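Local coordinates for protein RavO (Legionella pneumophila subsp. pneumophila, PDB 6DM4) that binds a human Shc1 phosphotyrosine peptide through its SH2 domain, the part present here, and probably recognises tyrosine-phosphorylated host proteins, at residues 70-75 and 82-87; 29-34 and 38-43. All coordinates share one frame; numbering follows the deposited sequence.

Interaction 1 of 2, residues 70-75 and 82-87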
loop_
_atom_site.group_PDB
_atom_site.type_symbol
_atom_site.label_atom_id
_atom_site.label_comp_id
_atom_site.label_asym_id
_atom_site.label_seq_id
_atom_site.Cartn_x
_atom_site.Cartn_y
_atom_site.Cartn_z
ATOM N N SER A 70 6.599 7.529 18.642
ATOM C CA SER A 70 5.785 7.376 17.451
ATOM C C SER A 70 5.280 8.735 16.983
ATOM O O SER A 70 5.209 9.696 17.752
ATOM C CB SER A 70 4.610 6.415 17.699
ATOM O OG SER A 70 5.061 5.075 17.813
ATOM N N ILE A 71 4.970 8.809 15.691
ATOM C CA ILE A 71 4.372 9.986 15.067
ATOM C C ILE A 71 3.206 9.500 14.223
ATOM O O ILE A 71 3.344 8.523 13.481
ATOM C CB ILE A 71 5.378 10.750 14.185
ATOM C CG1 ILE A 71 6.664 11.063 14.945
ATOM C CG2 ILE A 71 4.750 12.034 13.638
ATOM C CD1 ILE A 71 7.785 11.517 14.033
ATOM N N ARG A 72 2.062 10.166 14.328
ATOM C CA ARG A 72 0.896 9.776 13.545
ATOM C C ARG A 72 0.738 10.695 12.340
ATOM O O ARG A 72 0.802 11.921 12.477
ATOM C CB ARG A 72 -0.377 9.793 14.390
ATOM C CG ARG A 72 -1.585 9.267 13.626
ATOM C CD ARG A 72 -2.847 9.346 14.449
ATOM N NE ARG A 72 -2.778 8.477 15.619
ATOM C CZ ARG A 72 -3.610 8.562 16.651
ATOM N NH1 ARG A 72 -4.569 9.479 16.649
ATOM N NH2 ARG A 72 -3.484 7.734 17.684
ATOM N N TYR A 73 0.531 10.095 11.168
ATOM C CA TYR A 73 0.305 10.824 9.928
ATOM C C TYR A 73 -1.056 10.459 9.353
ATOM O O TYR A 73 -1.594 9.381 9.622
ATOM C CB TYR A 73 1.399 10.523 8.891
ATOM C CG TYR A 73 2.773 10.943 9.348
ATOM C CD1 TYR A 73 3.179 12.271 9.271
ATOM C CD2 TYR A 73 3.659 10.017 9.868
ATOM C CE1 TYR A 73 4.433 12.656 9.693
ATOM C CE2 TYR A 73 4.912 10.390 10.297
ATOM C CZ TYR A 73 5.294 11.704 10.214
ATOM O OH TYR A 73 6.548 12.067 10.648
ATOM N N GLY A 74 -1.601 11.363 8.550
ATOM C CA GLY A 74 -2.875 11.127 7.898
ATOM C C GLY A 74 -2.825 11.554 6.448
ATOM O O GLY A 74 -2.149 12.520 6.088
ATOM N N ILE A 75 -3.553 10.814 5.613
ATOM C CA ILE A 75 -3.711 11.118 4.194
ATOM C C ILE A 75 -5.193 11.328 3.922
ATOM O O ILE A 75 -6.008 10.448 4.222
ATOM C CB ILE A 75 -3.159 9.990 3.300
ATOM C CG1 ILE A 75 -1.751 9.583 3.732
ATOM C CG2 ILE A 75 -3.180 10.410 1.828
ATOM C CD1 ILE A 75 -1.326 8.224 3.185
ATOM N N PHE A 82 -0.567 14.908 6.254
ATOM C CA PHE A 82 -0.681 15.698 7.472
ATOM C C PHE A 82 -0.017 14.954 8.621
ATOM O O PHE A 82 -0.102 13.727 8.702
ATOM C CB PHE A 82 -2.144 15.974 7.847
ATOM C CG PHE A 82 -2.946 16.632 6.757
ATOM C CD1 PHE A 82 -3.508 15.879 5.737
ATOM C CD2 PHE A 82 -3.149 17.998 6.761
ATOM C CE1 PHE A 82 -4.248 16.482 4.734
ATOM C CE2 PHE A 82 -3.888 18.612 5.758
ATOM C CZ PHE A 82 -4.438 17.853 4.746
ATOM N N SER A 83 0.636 15.701 9.505
ATOM C CA SER A 83 1.013 15.184 10.811
ATOM C C SER A 83 -0.139 15.449 11.770
ATOM O O SER A 83 -0.819 16.474 11.669
ATOM C CB SER A 83 2.297 15.843 11.318
ATOM O OG SER A 83 2.065 17.195 11.666
ATOM N N ILE A 84 -0.369 14.522 12.695
ATOM C CA ILE A 84 -1.582 14.555 13.503
ATOM C C ILE A 84 -1.210 14.513 14.977
ATOM O O ILE A 84 -0.526 13.588 15.425
ATOM C CB ILE A 84 -2.538 13.409 13.136
ATOM C CG1 ILE A 84 -3.128 13.687 11.749
ATOM C CG2 ILE A 84 -3.643 13.290 14.175
ATOM C CD1 ILE A 84 -3.738 12.498 11.089
ATOM N N ASN A 85 -1.652 15.523 15.721
ATOM C CA ASN A 85 -1.512 15.531 17.172
ATOM C C ASN A 85 -2.471 14.513 17.778
ATOM O O ASN A 85 -3.690 14.677 17.692
ATOM C CB ASN A 85 -1.801 16.932 17.706
ATOM C CG ASN A 85 -1.445 17.085 19.167
ATOM O OD1 ASN A 85 -2.035 16.439 20.032
ATOM N ND2 ASN A 85 -0.481 17.949 19.452
ATOM N N THR A 86 -1.930 13.465 18.404
ATOM C CA THR A 86 -2.777 12.367 18.856
ATOM C C THR A 86 -3.608 12.711 20.087
ATOM O O THR A 86 -4.575 11.999 20.376
ATOM C CB THR A 86 -1.927 11.127 19.143
ATOM O OG1 THR A 86 -1.019 11.400 20.214
ATOM C CG2 THR A 86 -1.137 10.738 17.905
ATOM N N ALA A 87 -3.260 13.771 20.818
ATOM C CA ALA A 87 -4.032 14.151 21.994
ATOM C C ALA A 87 -5.219 15.038 21.653
ATOM O O ALA A 87 -6.235 15.003 22.356
ATOM C CB ALA A 87 -3.140 14.871 23.011
HETATM O O HOH W 1 1.902 12.424 16.133
#
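Gly74 and Phe82 form an antiparallel hydrogen-bonded pair, with Gly74 N 2.8 Å from Phe82 O and the return bond from Phe82 N to Gly74 O 2.9 Å long, the N-to-C directions of the short strand segments making 136°. The next residues, Tyr73 and Ser83, make a non-hydrogen-bonded pair. Further along, Ile84 N still reaches Arg72 O, but Arg72 N donates to a water that in turn donates to Ile84 O (2.8 Å), so the hairpin is opening here.

Ile84 brings CD1 against the backbone of Gly74, 3.5 Å from Gly74 N, where there is no side chain to meet it. The Phe82 ring presents its edge to Gly74 O, and the carbonyl of Phe82 lies near the plane of the Tyr73 ring, whose hydroxyl bonds His108 of helix 101-119. Arg72 holds CG anti to its backbone N (chi1 -175°) and then bends at chi3 (-65°), which turns a face of the guanidinium to Thr86. Thr86 CG2 stands over the centre of that face, 3.5 Å from Arg72 CZ. Arg72 NH2 hydrogen-bonds the modified side chain of the peptide, and Thr86 N bonds a polar side chain of the same ligand. The hairpin and the loop that follows it thus help form the phosphotyrosine-peptide site of an SH2 domain.

Interaction 2 of 2, residues 29-34 and 38-43. With SO4 (sulfate ion), chain H; SO4 (sulfate ion), chain I.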
loop_
_atom_site.group_PDB
_atom_site.type_symbol
_atom_site.label_atom_id
_atom_site.label_comp_id
_atom_site.label_asym_id
_atom_site.label_seq_id
_atom_site.Cartn_x
_atom_site.Cartn_y
_atom_site.Cartn_z
ATOM N N LYS A 29 7.425 -2.793 20.276
ATOM C CA LYS A 29 8.511 -2.998 21.230
ATOM C C LYS A 29 9.330 -4.232 20.880
ATOM O O LYS A 29 10.565 -4.205 20.937
ATOM C CB LYS A 29 7.961 -3.135 22.651
ATOM C CG LYS A 29 7.222 -1.922 23.173
ATOM C CD LYS A 29 6.757 -2.181 24.598
ATOM C CE LYS A 29 5.794 -1.120 25.093
ATOM N NZ LYS A 29 5.232 -1.495 26.427
ATOM N N GLN A 30 8.657 -5.328 20.533
ATOM C CA GLN A 30 9.370 -6.544 20.160
ATOM C C GLN A 30 10.234 -6.321 18.925
ATOM O O GLN A 30 11.354 -6.838 18.843
ATOM C CB GLN A 30 8.374 -7.681 19.928
ATOM C CG GLN A 30 9.025 -9.028 19.620
ATOM C CD GLN A 30 9.899 -9.553 20.747
ATOM O OE1 GLN A 30 9.595 -9.374 21.930
ATOM N NE2 GLN A 30 10.991 -10.209 20.381
ATOM N N TYR A 31 9.741 -5.540 17.959
ATOM C CA TYR A 31 10.515 -5.296 16.745
ATOM C C TYR A 31 11.839 -4.604 17.063
ATOM O O TYR A 31 12.908 -5.051 16.634
ATOM C CB TYR A 31 9.702 -4.464 15.748
ATOM C CG TYR A 31 10.511 -4.137 14.518
ATOM C CD1 TYR A 31 10.695 -5.083 13.517
ATOM C CD2 TYR A 31 11.137 -2.907 14.378
ATOM C CE1 TYR A 31 11.458 -4.803 12.402
ATOM C CE2 TYR A 31 11.904 -2.626 13.275
ATOM C CZ TYR A 31 12.060 -3.575 12.290
ATOM O OH TYR A 31 12.827 -3.294 11.184
ATOM N N PHE A 32 11.788 -3.512 17.825
ATOM C CA PHE A 32 12.996 -2.751 18.113
ATOM C C PHE A 32 13.896 -3.419 19.135
ATOM O O PHE A 32 15.000 -2.916 19.378
ATOM C CB PHE A 32 12.604 -1.348 18.563
ATOM C CG PHE A 32 12.201 -0.463 17.421
ATOM C CD1 PHE A 32 10.909 0.025 17.321
ATOM C CD2 PHE A 32 13.119 -0.127 16.438
ATOM C CE1 PHE A 32 10.534 0.843 16.245
ATOM C CE2 PHE A 32 12.753 0.701 15.361
ATOM C CZ PHE A 32 11.458 1.174 15.270
ATOM N N SER A 33 13.467 -4.534 19.726
ATOM C CA SER A 33 14.351 -5.279 20.611
ATOM C C SER A 33 15.559 -5.818 19.858
ATOM O O SER A 33 16.654 -5.904 20.424
ATOM C CB SER A 33 13.580 -6.421 21.273
ATOM O OG SER A 33 14.441 -7.240 22.036
ATOM N N LYS A 34 15.385 -6.178 18.587
ATOM C CA LYS A 34 16.443 -6.746 17.760
ATOM C C LYS A 34 16.836 -5.876 16.577
ATOM O O LYS A 34 17.982 -5.945 16.125
ATOM C CB LYS A 34 16.021 -8.123 17.220
ATOM C CG LYS A 34 15.500 -9.094 18.269
ATOM C CD LYS A 34 16.627 -9.655 19.112
ATOM C CE LYS A 34 16.094 -10.592 20.185
ATOM N NZ LYS A 34 17.105 -10.835 21.246
ATOM N N GLU A 38 16.287 2.574 11.462
ATOM C CA GLU A 38 16.145 3.935 11.969
ATOM C C GLU A 38 14.693 4.255 12.300
ATOM O O GLU A 38 14.419 4.977 13.264
ATOM C CB GLU A 38 16.707 4.946 10.969
ATOM C CG GLU A 38 18.230 5.037 10.959
ATOM C CD GLU A 38 18.815 5.467 12.299
ATOM O OE1 GLU A 38 18.204 6.316 12.986
ATOM O OE2 GLU A 38 19.894 4.951 12.667
ATOM N N PHE A 39 13.751 3.744 11.513
ATOM C CA PHE A 39 12.341 3.911 11.837
ATOM C C PHE A 39 11.541 2.868 11.080
ATOM O O PHE A 39 12.036 2.244 10.140
ATOM C CB PHE A 39 11.830 5.325 11.502
ATOM C CG PHE A 39 11.755 5.623 10.025
ATOM C CD1 PHE A 39 12.859 6.116 9.344
ATOM C CD2 PHE A 39 10.572 5.433 9.323
ATOM C CE1 PHE A 39 12.787 6.401 7.983
ATOM C CE2 PHE A 39 10.495 5.712 7.957
ATOM C CZ PHE A 39 11.604 6.195 7.290
ATOM N N ILE A 40 10.295 2.680 11.509
ATOM C CA ILE A 40 9.330 1.915 10.733
ATOM C C ILE A 40 8.089 2.759 10.495
ATOM O O ILE A 40 7.806 3.721 11.211
ATOM C CB ILE A 40 8.938 0.592 11.412
ATOM C CG1 ILE A 40 8.260 0.853 12.766
ATOM C CG2 ILE A 40 10.152 -0.285 11.532
ATOM C CD1 ILE A 40 7.716 -0.407 13.447
ATOM N N LEU A 41 7.344 2.371 9.471
ATOM C CA LEU A 41 5.986 2.832 9.245
ATOM C C LEU A 41 5.035 1.661 9.452
ATOM O O LEU A 41 5.403 0.497 9.251
ATOM C CB LEU A 41 5.824 3.406 7.837
ATOM C CG LEU A 41 6.697 4.626 7.545
ATOM C CD1 LEU A 41 6.629 4.996 6.087
ATOM C CD2 LEU A 41 6.253 5.790 8.401
ATOM N N ARG A 42 3.815 1.968 9.878
ATOM C CA ARG A 42 2.892 0.903 10.241
ATOM C C ARG A 42 1.473 1.422 10.139
ATOM O O ARG A 42 1.232 2.632 10.101
ATOM C CB ARG A 42 3.156 0.379 11.660
ATOM C CG ARG A 42 3.188 1.471 12.712
ATOM C CD ARG A 42 3.510 0.917 14.084
ATOM N NE ARG A 42 3.598 1.965 15.096
ATOM C CZ ARG A 42 2.544 2.540 15.662
ATOM N NH1 ARG A 42 1.319 2.166 15.313
ATOM N NH2 ARG A 42 2.710 3.482 16.585
ATOM N N TRP A 43 0.535 0.484 10.111
ATOM C CA TRP A 43 -0.880 0.829 10.093
ATOM C C TRP A 43 -1.286 1.381 11.460
ATOM O O TRP A 43 -1.151 0.697 12.477
ATOM C CB TRP A 43 -1.692 -0.406 9.715
ATOM C CG TRP A 43 -3.153 -0.190 9.430
ATOM C CD1 TRP A 43 -4.192 -0.469 10.269
ATOM C CD2 TRP A 43 -3.740 0.299 8.214
ATOM N NE1 TRP A 43 -5.383 -0.175 9.660
ATOM C CE2 TRP A 43 -5.137 0.305 8.401
ATOM C CE3 TRP A 43 -3.222 0.747 6.993
ATOM C CZ2 TRP A 43 -6.022 0.736 7.412
ATOM C CZ3 TRP A 43 -4.103 1.175 6.012
ATOM C CH2 TRP A 43 -5.486 1.167 6.228
HETATM S S SO4 H . 16.924 2.076 8.019
HETATM O O1 SO4 H . 16.902 0.651 7.690
HETATM O O2 SO4 H . 17.886 2.317 9.091
HETATM O O3 SO4 H . 15.593 2.494 8.453
HETATM O O4 SO4 H . 17.324 2.844 6.844
HETATM S S SO4 I . 13.995 -6.219 9.474
HETATM O O1 SO4 I . 12.842 -6.968 9.967
HETATM O O2 SO4 I . 15.204 -7.017 9.651
HETATM O O3 SO4 I . 14.125 -4.973 10.221
HETATM O O4 SO4 I . 13.811 -5.918 8.055
#
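Ile40 points from its strand toward helix 25-34 and divides its branches between two aromatic rings, Tyr31 and Phe32. With chi1 at 62°, CG1 stands between the backbone N and the carbonyl carbon and is directed to Phe32, while CG2 is left for Tyr31. The closest touch is Ile40 CG2 to Tyr31 CE2, at 3.4 Å; the methyl meets the ring obliquely, and the two side chains slide past each other in opposite directions. Phe32 and Ile40 reach for each other from opposite directions, Phe32 CZ lying 4.1 Å from Ile40 CG1, which sits oblique to the ring. The edge of the same ring faces Phe39 CA, 4.5 Å from Phe32 CZ. Within the helix, Tyr31 CD2 lies over the centre of one Phe32 face, 3.9 Å above its plane, so the neighbouring rings brace each other as they meet the strand.

No hydrogen bond crosses between the segments, and the backbones stay well apart, with Tyr31 CA 9.5 Å from Ile40 CA. The contact is therefore apolar and made by side chains. Phe39 turns away from the helix to stack on His17 and pack against Thr106 and Ile109 of helix 101-119. At the edge of the contact, Glu38 N donates to two oxygens of one sulfate, O2 at 2.9 Å and O3 at 3.1 Å; this ion and the one beside the Tyr31 hydroxyl probably come from the crystallisation liquor.

Beyond Ile40 the strand reaches Arg42, whose NH2 hydrogen-bonds the modified side chain of the peptide. The run from Phe39 to Arg42 probably corresponds to the FLVR motif of SH2 domains, with Arg42 as its arginine, here packed through Ile40 on the helix that precedes it.

Interactions 1 and 2 lie on opposite sides of the chain's centre, about 17 Å apart between centres, yet both reach the same antiparallel sheet. Interaction 1, partly buried, pairs two adjacent strands through backbone hydrogen bonds and a water; interaction 2, buried, sets a helix against the edge strand 40-43 with apolar side chains and no hydrogen bond across. They meet at the ligand: Arg42 NH2 lies 3.1 Å from Ser70 OG, a probable hydrogen bond joining strand 40-43 to strand 67-76. Arg42 and Arg72 each hydrogen-bond the modified side chain of the peptide, so segments 38-43 and 70-75, on different strands, each supply an arginine to it, consistent with a phosphotyrosine pocket.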